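Local coordinates for uncharacterized protein DUF1234 (PDB 3BDV) that probably acts as a serine hydrolase of the alpha/beta-hydrolase fold and binds calcium, its substrate being unknown, at residues A[142-147]-A[153-158]. Residues are numbered along the deposited sequence; the frame is centred on the assembly and turned at random.
Sequences TRAQYW and SELVDV
In the last beta-alpha-beta crossover of this alpha/beta-hydrolase sheet, helix 141-151 lies against the outermost strand 154-157 through Leu155, which meets Ala144 and Gln145. The two backbones come nearest at Gln145 and Leu155, whose CA atoms are 6.9 Å apart. Leu155 holds CG anti to its own N (chi1 -169°), which sends the isobutyl group out from the strand to the helix; its chi2 then turns CD2 to Ala144 and CD1 to Gln145. CD2 lies 4.4 Å from Ala144 CB and 4.2 Å from Ala144 O, so it touches both the methyl and the carbonyl of that residue. CD1 meets the aliphatic part of Gln145, 4.4 Å from CG, while the extended chi2 of the glutamine (-178°) carries its amide away from Leu155, leaving CG as the touching atom. Ala132 of the adjacent strand 128-132 touches both Ala144 and Leu155, and Phe141 and Ala148 of the same helix also meet the leucine. Ser153 OG donates a 2.9 Å hydrogen bond to Glu154 O, approaching from above the carbonyl plane, 39° out of it; the hydroxyl is also hydrogen-bonded to Thr130 OG1. On the helix, Arg143 and Trp147 turn to Glu109 instead, by a salt bridge and a hydrogen bond respectively. No hydrogen bond links the two segments, and they bury just 114 Å² between them. The contact is therefore a light apolar one, in which a single branched side chain bridges helix and edge strand, whereas backbone hydrogen bonds to strand 128-132 hold the strand in the sheet.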
ATOM      1  N   THR A 142      17.432   4.318  -5.750  1.00 21.68           N
ATOM      2  CA  THR A 142      18.000   3.291  -6.618  0.70 22.01           C
ATOM      3  C   THR A 142      17.631   1.914  -6.091  1.00 20.04           C
ATOM      4  O   THR A 142      17.390   1.010  -6.885  1.00 20.88           O
ATOM      5  CB  THR A 142      19.506   3.504  -6.888  0.70 24.29           C
ATOM      6  OG1 THR A 142      20.212   3.468  -5.666  0.70 29.87           O
ATOM      7  CG2 THR A 142      19.738   4.864  -7.555  0.70 22.23           C
ATOM      8  N   ARG A 143      17.528   1.761  -4.769  1.00 18.31           N
ATOM      9  CA  ARG A 143      17.099   0.486  -4.214  1.00 17.83           C
ATOM     10  C   ARG A 143      15.625   0.245  -4.425  1.00 17.83           C
ATOM     11  O   ARG A 143      15.208  -0.915  -4.583  1.00 19.48           O
ATOM     12  CB  ARG A 143      17.455   0.340  -2.727  1.00 19.39           C
ATOM     13  CG  ARG A 143      18.909   0.111  -2.505  1.00 19.31           C
ATOM     14  CD  ARG A 143      19.402  -1.219  -2.982  1.00 22.73           C
ATOM     15  NE  ARG A 143      18.893  -2.304  -2.155  1.00 20.36           N
ATOM     16  CZ  ARG A 143      19.201  -3.580  -2.297  1.00 22.39           C
ATOM     17  NH1 ARG A 143      19.956  -3.964  -3.288  1.00 23.18           N
ATOM     18  NH2 ARG A 143      18.712  -4.482  -1.436  1.00 22.20           N
ATOM     19  N   ALA A 144      14.830   1.311  -4.394  1.00 18.17           N
ATOM     20  CA  ALA A 144      13.403   1.208  -4.779  1.00 18.18           C
ATOM     21  C   ALA A 144      13.296   0.660  -6.200  1.00 17.37           C
ATOM     22  O   ALA A 144      12.506  -0.287  -6.446  1.00 20.47           O
ATOM     23  CB  ALA A 144      12.681   2.564  -4.684  1.00 19.40           C
ATOM     24  N   GLN A 145      14.143   1.165  -7.107  1.00 18.54           N
ATOM     25  CA  GLN A 145      14.195   0.621  -8.463  1.00 20.95           C
ATOM     26  C   GLN A 145      14.552  -0.855  -8.524  1.00 22.85           C
ATOM     27  O   GLN A 145      13.944  -1.627  -9.294  1.00 22.39           O
ATOM     28  CB  GLN A 145      15.142   1.398  -9.309  1.00 22.23           C
ATOM     29  CG  GLN A 145      14.661   2.821  -9.594  1.00 22.15           C
ATOM     30  CD  GLN A 145      15.631   3.551 -10.481  1.00 27.66           C
ATOM     31  OE1 GLN A 145      16.754   3.894 -10.070  1.00 24.69           O
ATOM     32  NE2 GLN A 145      15.219   3.776 -11.733  1.00 29.79           N
ATOM     33  N   TYR A 146      15.544  -1.236  -7.722  1.00 20.39           N
ATOM     34  CA  TYR A 146      15.959  -2.663  -7.594  1.00 18.59           C
ATOM     35  C   TYR A 146      14.788  -3.528  -7.154  1.00 22.57           C
ATOM     36  O   TYR A 146      14.475  -4.593  -7.749  1.00 18.55           O
ATOM     37  CB  TYR A 146      17.121  -2.797  -6.575  1.00 19.99           C
ATOM     38  CG  TYR A 146      17.389  -4.220  -6.156  1.00 20.37           C
ATOM     39  CD1 TYR A 146      18.140  -5.074  -6.958  1.00 29.37           C
ATOM     40  CD2 TYR A 146      16.873  -4.728  -4.957  1.00 22.23           C
ATOM     41  CE1 TYR A 146      18.371  -6.365  -6.581  1.00 25.28           C
ATOM     42  CE2 TYR A 146      17.084  -6.041  -4.571  1.00 21.82           C
ATOM     43  CZ  TYR A 146      17.819  -6.853  -5.389  1.00 24.05           C
ATOM     44  OH  TYR A 146      18.009  -8.145  -4.983  1.00 28.33           O
ATOM     45  N   TRP A 147      14.137  -3.130  -6.074  1.00 21.67           N
ATOM     46  CA  TRP A 147      13.036  -3.927  -5.568  1.00 20.46           C
ATOM     47  C   TRP A 147      11.839  -3.948  -6.529  1.00 21.35           C
ATOM     48  O   TRP A 147      11.256  -4.995  -6.741  1.00 20.04           O
ATOM     49  CB  TRP A 147      12.618  -3.434  -4.195  1.00 18.66           C
ATOM     50  CG  TRP A 147      13.608  -3.822  -3.132  1.00 19.30           C
ATOM     51  CD1 TRP A 147      14.498  -3.021  -2.477  1.00 18.04           C
ATOM     52  CD2 TRP A 147      13.807  -5.134  -2.633  1.00 16.26           C
ATOM     53  NE1 TRP A 147      15.239  -3.772  -1.585  1.00 20.70           N
ATOM     54  CE2 TRP A 147      14.820  -5.075  -1.668  1.00 17.48           C
ATOM     55  CE3 TRP A 147      13.203  -6.363  -2.894  1.00 19.22           C
ATOM     56  CZ2 TRP A 147      15.264  -6.204  -1.004  1.00 17.18           C
ATOM     57  CZ3 TRP A 147      13.624  -7.473  -2.196  1.00 19.62           C
ATOM     58  CH2 TRP A 147      14.638  -7.397  -1.271  1.00 21.55           C
ATOM     59  N   SER A 153       7.013  -4.795 -10.390  1.00 20.97           N
ATOM     60  CA  SER A 153       6.100  -3.730 -10.084  1.00 21.89           C
ATOM     61  C   SER A 153       6.393  -2.531 -10.960  1.00 22.77           C
ATOM     62  O   SER A 153       7.540  -2.262 -11.281  1.00 21.32           O
ATOM     63  CB  SER A 153       6.314  -3.343  -8.614  1.00 23.59           C
ATOM     64  OG  SER A 153       5.595  -2.181  -8.250  1.00 22.23           O
ATOM     65  N   GLU A 154       5.354  -1.753 -11.290  1.00 22.34           N
ATOM     66  CA  GLU A 154       5.531  -0.458 -11.896  0.80 21.01           C
ATOM     67  C   GLU A 154       6.141   0.439 -10.822  1.00 21.13           C
ATOM     68  O   GLU A 154       5.766   0.315  -9.648  1.00 22.34           O
ATOM     69  CB  GLU A 154       4.182   0.149 -12.273  0.80 24.21           C
ATOM     70  CG  GLU A 154       4.148   0.846 -13.569  0.80 32.05           C
ATOM     71  CD  GLU A 154       2.756   1.381 -13.918  0.80 26.04           C
ATOM     72  OE1 GLU A 154       1.765   0.642 -13.755  0.80 42.51           O
ATOM     73  OE2 GLU A 154       2.678   2.534 -14.343  0.80 34.13           O
ATOM     74  N   LEU A 155       7.034   1.331 -11.215  1.00 20.49           N
ATOM     75  CA  LEU A 155       7.726   2.214 -10.281  1.00 18.19           C
ATOM     76  C   LEU A 155       7.388   3.654 -10.571  1.00 17.86           C
ATOM     77  O   LEU A 155       7.677   4.155 -11.642  1.00 19.69           O
ATOM     78  CB  LEU A 155       9.237   1.999 -10.371  1.00 21.29           C
ATOM     79  CG  LEU A 155      10.175   2.617  -9.318  1.00 21.20           C
ATOM     80  CD1 LEU A 155      10.505   4.139  -9.666  1.00 25.41           C
ATOM     81  CD2 LEU A 155       9.655   2.465  -7.882  1.00 27.05           C
ATOM     82  N   VAL A 156       6.771   4.297  -9.593  1.00 18.71           N
ATOM     83  CA  VAL A 156       6.314   5.679  -9.698  1.00 18.42           C
ATOM     84  C   VAL A 156       7.205   6.525  -8.841  1.00 19.39           C
ATOM     85  O   VAL A 156       7.212   6.379  -7.625  1.00 19.50           O
ATOM     86  CB  VAL A 156       4.852   5.827  -9.260  1.00 18.69           C
ATOM     87  CG1 VAL A 156       4.376   7.331  -9.348  1.00 21.19           C
ATOM     88  CG2 VAL A 156       3.978   4.900 -10.117  1.00 22.17           C
ATOM     89  N   ASP A 157       8.012   7.325  -9.516  1.00 19.30           N
ATOM     90  CA  ASP A 157       8.913   8.323  -8.891  1.00 20.07           C
ATOM     91  C   ASP A 157       8.129   9.581  -8.491  1.00 21.80           C
ATOM     92  O   ASP A 157       7.645  10.298  -9.342  1.00 22.05           O
ATOM     93  CB  ASP A 157      10.016   8.627  -9.915  1.00 22.79           C
ATOM     94  CG  ASP A 157      11.059   9.593  -9.418  1.00 25.76           C
ATOM     95  OD1 ASP A 157      10.851  10.247  -8.377  1.00 22.22           O
ATOM     96  OD2 ASP A 157      12.115   9.664 -10.082  1.00 25.99           O
ATOM     97  N   VAL A 158       7.991   9.806  -7.176  1.00 20.11           N
ATOM     98  CA  VAL A 158       7.253  10.933  -6.599  1.00 18.34           C
ATOM     99  C   VAL A 158       8.208  12.067  -6.190  1.00 20.18           C
ATOM    100  O   VAL A 158       7.824  12.985  -5.477  1.00 20.41           O
ATOM    101  CB  VAL A 158       6.300  10.499  -5.437  1.00 18.04           C
ATOM    102  CG1 VAL A 158       5.210   9.554  -5.984  1.00 19.17           C
ATOM    103  CG2 VAL A 158       7.087   9.849  -4.295  1.00 22.75           C
TER